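Long-range contacts in N-acetylmuramoyl-L-alanine amidase domain-containing protein SAOUHSC_02979 (Staphylococcus aureus, PDB 5T1Q), which probably cleaves peptidoglycan of the bacterial cell wall as an amidase, this chain being the part with the glucosaminidase-family and CHAP domains: residues K29-F37 and I90-L100; G117-L125 and S134-Y142. One frame throughout, in Å; residues are numbered along the deposited sequence.

Contact 1. Residues K29-F37 and I90-L100; sequences KDTRATSLF and ILESDSGRSAL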
loop_
_atom_site.group_PDB
_atom_site.type_symbol
_atom_site.label_atom_id
_atom_site.label_comp_id
_atom_site.label_asym_id
_atom_site.label_seq_id
_atom_site.Cartn_x
_atom_site.Cartn_y
_atom_site.Cartn_z
ATOM N N LYS A 29 -13.089 -10.278 2.398
ATOM C CA LYS A 29 -14.120 -9.547 1.666
ATOM C C LYS A 29 -14.295 -8.105 2.134
ATOM O O LYS A 29 -14.919 -7.324 1.428
ATOM C CB LYS A 29 -15.485 -10.258 1.713
ATOM C CG LYS A 29 -16.228 -10.133 3.039
ATOM C CD LYS A 29 -17.678 -10.594 2.941
ATOM C CE LYS A 29 -18.427 -10.297 4.236
ATOM N NZ LYS A 29 -19.888 -10.585 4.137
ATOM N N ASP A 30 -13.803 -7.762 3.328
ATOM C CA ASP A 30 -13.935 -6.382 3.835
ATOM C C ASP A 30 -12.600 -5.730 4.223
ATOM O O ASP A 30 -12.565 -4.811 5.038
ATOM C CB ASP A 30 -14.951 -6.307 4.990
ATOM C CG ASP A 30 -14.495 -7.045 6.245
ATOM O OD1 ASP A 30 -13.286 -7.350 6.388
ATOM O OD2 ASP A 30 -15.371 -7.309 7.101
ATOM N N THR A 31 -11.513 -6.205 3.630
ATOM C CA THR A 31 -10.209 -5.623 3.884
ATOM C C THR A 31 -9.615 -5.187 2.561
ATOM O O THR A 31 -9.562 -5.958 1.600
ATOM C CB THR A 31 -9.267 -6.579 4.647
ATOM O OG1 THR A 31 -9.086 -7.792 3.903
ATOM C CG2 THR A 31 -9.843 -6.889 6.027
ATOM N N ARG A 32 -9.207 -3.928 2.513
ATOM C CA ARG A 32 -8.624 -3.354 1.315
ATOM C C ARG A 32 -7.171 -3.750 1.115
ATOM O O ARG A 32 -6.509 -4.280 2.009
ATOM C CB ARG A 32 -8.667 -1.822 1.373
ATOM C CG ARG A 32 -10.053 -1.195 1.379
ATOM C CD ARG A 32 -9.963 0.331 1.303
ATOM N NE ARG A 32 -9.364 0.799 0.047
ATOM C CZ ARG A 32 -9.073 2.073 -0.245
ATOM N NH1 ARG A 32 -8.537 2.367 -1.425
ATOM N NH2 ARG A 32 -9.312 3.053 0.627
ATOM N N ALA A 33 -6.704 -3.493 -0.096
ATOM C CA ALA A 33 -5.325 -3.644 -0.455
ATOM C C ALA A 33 -4.989 -2.355 -1.202
ATOM O O ALA A 33 -5.775 -1.895 -2.035
ATOM C CB ALA A 33 -5.115 -4.863 -1.333
ATOM N N THR A 34 -3.877 -1.733 -0.832
ATOM C CA THR A 34 -3.381 -0.521 -1.489
ATOM C C THR A 34 -1.895 -0.718 -1.747
ATOM O O THR A 34 -1.275 -1.587 -1.157
ATOM C CB THR A 34 -3.628 0.748 -0.653
ATOM O OG1 THR A 34 -3.208 0.522 0.693
ATOM C CG2 THR A 34 -5.110 1.116 -0.627
ATOM N N SER A 35 -1.321 0.083 -2.634
ATOM C CA SER A 35 0.091 -0.087 -3.000
ATOM C C SER A 35 1.047 0.105 -1.838
ATOM O O SER A 35 0.817 0.930 -0.973
ATOM C CB SER A 35 0.477 0.892 -4.099
ATOM O OG SER A 35 -0.371 0.749 -5.217
ATOM N N LEU A 36 2.117 -0.674 -1.850
ATOM C CA LEU A 36 3.172 -0.588 -0.870
ATOM C C LEU A 36 4.368 0.104 -1.510
ATOM O O LEU A 36 4.554 0.048 -2.724
ATOM C CB LEU A 36 3.557 -1.971 -0.380
ATOM C CG LEU A 36 2.397 -2.687 0.330
ATOM C CD1 LEU A 36 2.728 -4.145 0.488
ATOM C CD2 LEU A 36 2.077 -2.038 1.670
ATOM N N PHE A 37 5.158 0.756 -0.668
ATOM C CA PHE A 37 6.309 1.533 -1.087
ATOM C C PHE A 37 7.500 1.306 -0.177
ATOM O O PHE A 37 7.348 1.026 1.014
ATOM C CB PHE A 37 5.973 3.025 -1.029
ATOM C CG PHE A 37 4.904 3.440 -1.985
ATOM C CD1 PHE A 37 3.571 3.299 -1.651
ATOM C CD2 PHE A 37 5.234 3.964 -3.231
ATOM C CE1 PHE A 37 2.585 3.662 -2.535
ATOM C CE2 PHE A 37 4.249 4.339 -4.117
ATOM C CZ PHE A 37 2.922 4.183 -3.773
ATOM N N ILE A 90 -3.965 2.946 -9.499
ATOM C CA ILE A 90 -2.916 2.011 -9.060
ATOM C C ILE A 90 -2.773 1.982 -7.529
ATOM O O ILE A 90 -2.751 0.915 -6.921
ATOM C CB ILE A 90 -1.543 2.370 -9.690
ATOM C CG1 ILE A 90 -1.536 2.037 -11.185
ATOM C CG2 ILE A 90 -0.403 1.615 -9.002
ATOM C CD1 ILE A 90 -0.362 2.632 -11.940
ATOM N N LEU A 91 -2.676 3.163 -6.924
ATOM C CA LEU A 91 -2.470 3.292 -5.476
ATOM C C LEU A 91 -3.637 2.766 -4.643
ATOM O O LEU A 91 -3.451 1.908 -3.765
ATOM C CB LEU A 91 -2.174 4.753 -5.127
ATOM C CG LEU A 91 -1.780 5.129 -3.692
ATOM C CD1 LEU A 91 -1.196 6.531 -3.680
ATOM C CD2 LEU A 91 -2.938 5.035 -2.706
ATOM N N GLU A 92 -4.835 3.255 -4.959
ATOM C CA GLU A 92 -6.054 2.922 -4.225
ATOM C C GLU A 92 -6.556 1.493 -4.406
ATOM O O GLU A 92 -7.221 0.975 -3.520
ATOM C CB GLU A 92 -7.182 3.907 -4.605
ATOM C CG GLU A 92 -6.880 5.371 -4.290
ATOM C CD GLU A 92 -6.889 5.710 -2.808
ATOM O OE1 GLU A 92 -7.509 4.974 -1.994
ATOM O OE2 GLU A 92 -6.294 6.755 -2.445
ATOM N N SER A 93 -6.281 0.871 -5.552
ATOM C CA SER A 93 -6.728 -0.515 -5.818
ATOM C C SER A 93 -5.613 -1.556 -5.739
ATOM O O SER A 93 -5.869 -2.747 -5.956
ATOM C CB SER A 93 -7.303 -0.603 -7.224
ATOM O OG SER A 93 -6.279 -0.489 -8.192
ATOM N N ASP A 94 -4.387 -1.107 -5.462
ATOM C CA ASP A 94 -3.187 -1.971 -5.451
ATOM C C ASP A 94 -3.051 -2.674 -6.803
ATOM O O ASP A 94 -2.980 -3.895 -6.883
ATOM C CB ASP A 94 -3.179 -2.993 -4.304
ATOM C CG ASP A 94 -1.874 -3.820 -4.263
ATOM O OD1 ASP A 94 -0.824 -3.322 -4.737
ATOM O OD2 ASP A 94 -1.904 -4.980 -3.797
ATOM N N SER A 95 -3.042 -1.873 -7.856
ATOM C CA SER A 95 -2.929 -2.363 -9.228
ATOM C C SER A 95 -4.006 -3.386 -9.582
ATOM O O SER A 95 -3.733 -4.383 -10.234
ATOM C CB SER A 95 -1.537 -2.932 -9.451
ATOM O OG SER A 95 -0.556 -1.960 -9.088
ATOM N N GLY A 96 -5.223 -3.118 -9.123
ATOM C CA GLY A 96 -6.384 -3.956 -9.416
ATOM C C GLY A 96 -6.609 -5.165 -8.532
ATOM O O GLY A 96 -7.619 -5.840 -8.682
ATOM N N ARG A 97 -5.706 -5.412 -7.581
ATOM C CA ARG A 97 -5.784 -6.609 -6.722
ATOM C C ARG A 97 -6.720 -6.518 -5.514
ATOM O O ARG A 97 -7.138 -7.538 -4.997
ATOM C CB ARG A 97 -4.371 -7.015 -6.283
ATOM C CG ARG A 97 -3.526 -7.431 -7.482
ATOM C CD ARG A 97 -2.064 -7.729 -7.178
ATOM N NE ARG A 97 -1.341 -6.556 -6.698
ATOM C CZ ARG A 97 -0.014 -6.456 -6.610
ATOM N NH1 ARG A 97 0.781 -7.435 -7.037
ATOM N NH2 ARG A 97 0.535 -5.335 -6.131
ATOM N N SER A 98 -7.059 -5.314 -5.071
ATOM C CA SER A 98 -7.944 -5.156 -3.908
ATOM C C SER A 98 -9.343 -5.753 -4.132
ATOM O O SER A 98 -9.879 -5.693 -5.233
ATOM C CB SER A 98 -8.100 -3.685 -3.569
ATOM O OG SER A 98 -8.937 -3.489 -2.438
ATOM N N ALA A 99 -9.932 -6.294 -3.072
ATOM C CA ALA A 99 -11.280 -6.855 -3.145
ATOM C C ALA A 99 -12.304 -5.762 -3.485
ATOM O O ALA A 99 -13.363 -6.047 -4.033
ATOM C CB ALA A 99 -11.646 -7.542 -1.839
ATOM N N LEU A 100 -11.961 -4.516 -3.152
ATOM C CA LEU A 100 -12.791 -3.350 -3.450
ATOM C C LEU A 100 -12.761 -3.011 -4.946
ATOM O O LEU A 100 -13.705 -2.423 -5.468
ATOM C CB LEU A 100 -12.290 -2.139 -2.649
ATOM C CG LEU A 100 -12.973 -0.786 -2.857
ATOM C CD1 LEU A 100 -14.466 -0.865 -2.579
ATOM C CD2 LEU A 100 -12.324 0.263 -1.966
HETATM O O HOH W 1 -8.381 -6.767 -0.877
HETATM O O HOH W 2 -8.488 -0.922 -2.174
HETATM O O HOH W 3 -7.027 4.917 0.664
HETATM O O HOH W 4 -9.816 5.722 -0.431
HETATM O O HOH W 5 0.198 -1.446 -6.582
HETATM O O HOH W 6 1.683 -3.412 -3.344
#
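Arg32 bends at its third torsion (chi3 64°) and Glu92 folds at its second (chi2 -71°), so that the guanidinium and the carboxylate come together at the end of helix 82-93. NH1 of Arg32 makes both direct bonds to Glu92. It gives a hydrogen bond to Glu92 OE1 at 2.9 Å, part of a salt bridge, on the anti lone pair of that oxygen. It also reaches the backbone Glu92 O at 2.8 Å, on a lone pair in the carbonyl plane. Both acceptors lie in the guanidinium plane, which fixes its rotation. Leu100 CD2 covers one face, 3.6 Å from Arg32 NE. NE itself donates to a water that sits 2.6 Å from Ser98 OG. The other carboxylate oxygen, Glu92 OE2, is hydrogen-bonded to Tyr195 OH.

Ala33 N donates to Ser98 OG at 3.2 Å, and the methyl of Ala33 rests on Ser98. Ser35 N donates to Leu91 O of the helix at 3.0 Å. Asp94, with positive phi (56°), is the first residue past the helix to leave helical backbone angles. An extended loop before strand 37-39 thus meets the C-terminal end of helix 82-93, which belongs to the glucosaminidase family of the lysozyme clan.

Contact 2. Residues G117-L125 and S134-Y142; sequences GNSVPFNTL and SINAGFRKY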
loop_
_atom_site.group_PDB
_atom_site.type_symbol
_atom_site.label_atom_id
_atom_site.label_comp_id
_atom_site.label_asym_id
_atom_site.label_seq_id
_atom_site.Cartn_x
_atom_site.Cartn_y
_atom_site.Cartn_z
ATOM N N GLY A 117 -27.307 4.085 -5.396
ATOM C CA GLY A 117 -27.858 3.370 -4.242
ATOM C C GLY A 117 -27.112 2.124 -3.780
ATOM O O GLY A 117 -27.513 1.508 -2.794
ATOM N N ASN A 118 -26.032 1.752 -4.471
ATOM C CA ASN A 118 -25.276 0.541 -4.127
ATOM C C ASN A 118 -23.987 0.902 -3.371
ATOM O O ASN A 118 -23.276 1.837 -3.739
ATOM C CB ASN A 118 -24.978 -0.272 -5.392
ATOM C CG ASN A 118 -26.244 -0.739 -6.100
ATOM O OD1 ASN A 118 -26.427 -0.492 -7.291
ATOM N ND2 ASN A 118 -27.147 -1.375 -5.357
ATOM N N SER A 119 -23.695 0.137 -2.324
ATOM C CA SER A 119 -22.561 0.411 -1.468
ATOM C C SER A 119 -21.991 -0.888 -0.878
ATOM O O SER A 119 -22.678 -1.919 -0.849
ATOM C CB SER A 119 -23.026 1.360 -0.359
ATOM O OG SER A 119 -21.934 1.966 0.290
ATOM N N VAL A 120 -20.733 -0.839 -0.434
ATOM C CA VAL A 120 -20.065 -2.005 0.167
ATOM C C VAL A 120 -19.152 -1.569 1.328
ATOM O O VAL A 120 -18.315 -0.670 1.158
ATOM C CB VAL A 120 -19.252 -2.821 -0.880
ATOM C CG1 VAL A 120 -18.091 -2.012 -1.446
ATOM C CG2 VAL A 120 -18.747 -4.133 -0.278
ATOM N N PRO A 121 -19.316 -2.194 2.512
ATOM C CA PRO A 121 -18.492 -1.818 3.666
ATOM C C PRO A 121 -17.079 -2.418 3.653
ATOM O O PRO A 121 -16.908 -3.608 3.380
ATOM C CB PRO A 121 -19.293 -2.362 4.857
ATOM C CG PRO A 121 -20.031 -3.525 4.303
ATOM C CD PRO A 121 -20.385 -3.142 2.892
ATOM N N PHE A 122 -16.086 -1.583 3.936
ATOM C CA PHE A 122 -14.682 -2.012 4.002
ATOM C C PHE A 122 -13.937 -1.324 5.111
ATOM O O PHE A 122 -14.229 -0.174 5.452
ATOM C CB PHE A 122 -13.927 -1.701 2.702
ATOM C CG PHE A 122 -14.008 -2.782 1.674
ATOM C CD1 PHE A 122 -15.078 -2.852 0.797
ATOM C CD2 PHE A 122 -12.997 -3.727 1.571
ATOM C CE1 PHE A 122 -15.142 -3.852 -0.162
ATOM C CE2 PHE A 122 -13.062 -4.734 0.624
ATOM C CZ PHE A 122 -14.136 -4.795 -0.245
ATOM N N ASN A 123 -12.979 -2.055 5.680
ATOM C CA ASN A 123 -12.056 -1.492 6.644
ATOM C C ASN A 123 -11.027 -0.772 5.784
ATOM O O ASN A 123 -10.591 -1.295 4.756
ATOM C CB ASN A 123 -11.437 -2.584 7.507
ATOM C CG ASN A 123 -12.463 -3.242 8.395
ATOM O OD1 ASN A 123 -13.208 -2.563 9.113
ATOM N ND2 ASN A 123 -12.521 -4.559 8.351
ATOM N N THR A 124 -10.670 0.438 6.174
ATOM C CA THR A 124 -9.776 1.244 5.375
ATOM C C THR A 124 -8.750 1.892 6.308
ATOM O O THR A 124 -9.090 2.351 7.404
ATOM C CB THR A 124 -10.588 2.252 4.508
ATOM O OG1 THR A 124 -9.747 2.881 3.538
ATOM C CG2 THR A 124 -11.270 3.301 5.351
ATOM N N LEU A 125 -7.495 1.908 5.865
ATOM C CA LEU A 125 -6.400 2.402 6.682
ATOM C C LEU A 125 -6.223 3.903 6.570
ATOM O O LEU A 125 -6.278 4.481 5.478
ATOM C CB LEU A 125 -5.107 1.692 6.306
ATOM C CG LEU A 125 -5.159 0.166 6.409
ATOM C CD1 LEU A 125 -3.918 -0.457 5.777
ATOM C CD2 LEU A 125 -5.333 -0.276 7.853
ATOM N N SER A 134 -7.678 2.340 11.688
ATOM C CA SER A 134 -8.583 1.784 10.716
ATOM C C SER A 134 -9.983 2.257 11.025
ATOM O O SER A 134 -10.314 2.500 12.179
ATOM C CB SER A 134 -8.534 0.257 10.813
ATOM O OG SER A 134 -9.355 -0.356 9.835
ATOM N N ILE A 135 -10.783 2.428 9.980
ATOM C CA ILE A 135 -12.201 2.761 10.123
ATOM C C ILE A 135 -12.977 1.884 9.160
ATOM O O ILE A 135 -12.456 1.477 8.120
ATOM C CB ILE A 135 -12.536 4.246 9.844
ATOM C CG1 ILE A 135 -12.186 4.648 8.405
ATOM C CG2 ILE A 135 -11.844 5.151 10.853
ATOM C CD1 ILE A 135 -12.695 6.021 8.018
ATOM N N ASN A 136 -14.213 1.578 9.532
ATOM C CA ASN A 136 -15.104 0.792 8.715
ATOM C C ASN A 136 -16.045 1.788 8.026
ATOM O O ASN A 136 -16.790 2.499 8.701
ATOM C CB ASN A 136 -15.886 -0.173 9.603
ATOM C CG ASN A 136 -16.728 -1.148 8.808
ATOM O OD1 ASN A 136 -17.939 -1.173 8.943
ATOM N ND2 ASN A 136 -16.089 -1.939 7.964
ATOM N N ALA A 137 -15.996 1.855 6.697
ATOM C CA ALA A 137 -16.827 2.795 5.949
ATOM C C ALA A 137 -17.425 2.202 4.674
ATOM O O ALA A 137 -16.918 1.219 4.128
ATOM C CB ALA A 137 -16.015 4.035 5.612
ATOM N N GLY A 138 -18.505 2.832 4.207
ATOM C CA GLY A 138 -19.194 2.416 2.997
ATOM C C GLY A 138 -18.503 2.965 1.766
ATOM O O GLY A 138 -18.194 4.142 1.698
ATOM N N PHE A 139 -18.246 2.096 0.799
ATOM C CA PHE A 139 -17.605 2.481 -0.450
ATOM C C PHE A 139 -18.572 2.257 -1.585
ATOM O O PHE A 139 -19.431 1.379 -1.517
ATOM C CB PHE A 139 -16.320 1.681 -0.683
ATOM C CG PHE A 139 -15.162 2.137 0.151
ATOM C CD1 PHE A 139 -15.011 1.691 1.450
ATOM C CD2 PHE A 139 -14.205 3.001 -0.377
ATOM C CE1 PHE A 139 -13.930 2.099 2.224
ATOM C CE2 PHE A 139 -13.112 3.415 0.391
ATOM C CZ PHE A 139 -12.979 2.964 1.697
ATOM N N ARG A 140 -18.414 3.058 -2.630
ATOM C CA ARG A 140 -19.279 2.977 -3.785
ATOM C C ARG A 140 -19.074 1.650 -4.505
ATOM O O ARG A 140 -17.942 1.229 -4.735
ATOM C CB ARG A 140 -19.026 4.161 -4.727
ATOM C CG ARG A 140 -19.242 5.509 -4.051
ATOM C CD ARG A 140 -19.158 6.687 -5.010
ATOM N NE ARG A 140 -19.296 7.957 -4.293
ATOM C CZ ARG A 140 -19.254 9.171 -4.851
ATOM N NH1 ARG A 140 -19.089 9.314 -6.158
ATOM N NH2 ARG A 140 -19.375 10.257 -4.085
ATOM N N LYS A 141 -20.188 0.986 -4.802
ATOM C CA LYS A 141 -20.219 -0.295 -5.491
ATOM C C LYS A 141 -20.763 -0.025 -6.889
ATOM O O LYS A 141 -21.887 0.462 -7.036
ATOM C CB LYS A 141 -21.131 -1.246 -4.718
ATOM C CG LYS A 141 -21.296 -2.649 -5.279
ATOM C CD LYS A 141 -22.278 -3.418 -4.407
ATOM C CE LYS A 141 -22.573 -4.803 -4.942
ATOM N NZ LYS A 141 -21.389 -5.686 -4.858
ATOM N N TYR A 142 -19.957 -0.311 -7.908
ATOM C CA TYR A 142 -20.336 -0.053 -9.292
ATOM C C TYR A 142 -20.660 -1.338 -10.038
ATOM O O TYR A 142 -20.185 -2.398 -9.654
ATOM C CB TYR A 142 -19.189 0.635 -10.015
ATOM C CG TYR A 142 -18.683 1.894 -9.355
ATOM C CD1 TYR A 142 -17.643 1.850 -8.436
ATOM C CD2 TYR A 142 -19.222 3.136 -9.675
ATOM C CE1 TYR A 142 -17.163 3.005 -7.843
ATOM C CE2 TYR A 142 -18.746 4.293 -9.086
ATOM C CZ TYR A 142 -17.713 4.225 -8.173
ATOM O OH TYR A 142 -17.232 5.373 -7.590
HETATM O O HOH W 7 -11.954 -0.778 10.762
#
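Strands 119-128 and 131-140 form an antiparallel beta hairpin within the glucosaminidase-family domain. Three hydrogen-bonded pairs join the two segments: Val120 with Phe139, Phe122 with Ala137, and Thr124 with Ile135. In the first, Val120 N to Phe139 O and Phe139 N to Val120 O both measure 2.8 Å. Toward Lys141 the pairing fades: its N makes a weak bond to Asn118 O.

Phe139 lies on the same sheet face as Val120, Phe122 and Thr124. Its CD1 meets Phe122 CB at 3.8 Å. At the far end of the ring, CZ comes within 3.7 Å of Thr124 OG1, which approaches at the ring edge and is hydrogen-bonded to Arg32 NH2. Thr124 and Ile135 lie side by side and point the same way. Thr124 CG2 and Ile135 CG1 each stand between backbone N and carbonyl carbon (Ile135 chi1 61°), and the two carbons meet tightly at 3.5 Å.

On the other face, which also carries Pro121 and Leu125, Asn136 ND2 donates to Asn123 OD1 at 3.2 Å, from well above the carbonyl plane (63° out), with the two amides turned 50° apart. A water bridges the same OD1 and Ser134 OG. The result is a two-stranded antiparallel hairpin, with Phe122 and Phe139 on one face, within the glucosaminidase-family part of the chain.

Contact 1 is mostly buried; its centre lies about 7 Å from the centre of the folded chain. Contact 2 is partly buried, with several exposed residues; the two centres are about 13 Å apart. Contact 1 brings a loop to a helix end, through a salt bridge, helix carbonyls and several waters. Contact 2 holds two strands of one hairpin by regular backbone pairing, with Phe122, Phe139 and neighbours packed on one face. They touch. Asp30 O and Asn123 N probably share a hydrogen bond, as do Arg32 NH2 and Thr124 OG1, and Phe122 packs against Lys29 and Asp30. Segment 29-37 meets both helix 82-93 and strand 119-128, which follow each other in the chain.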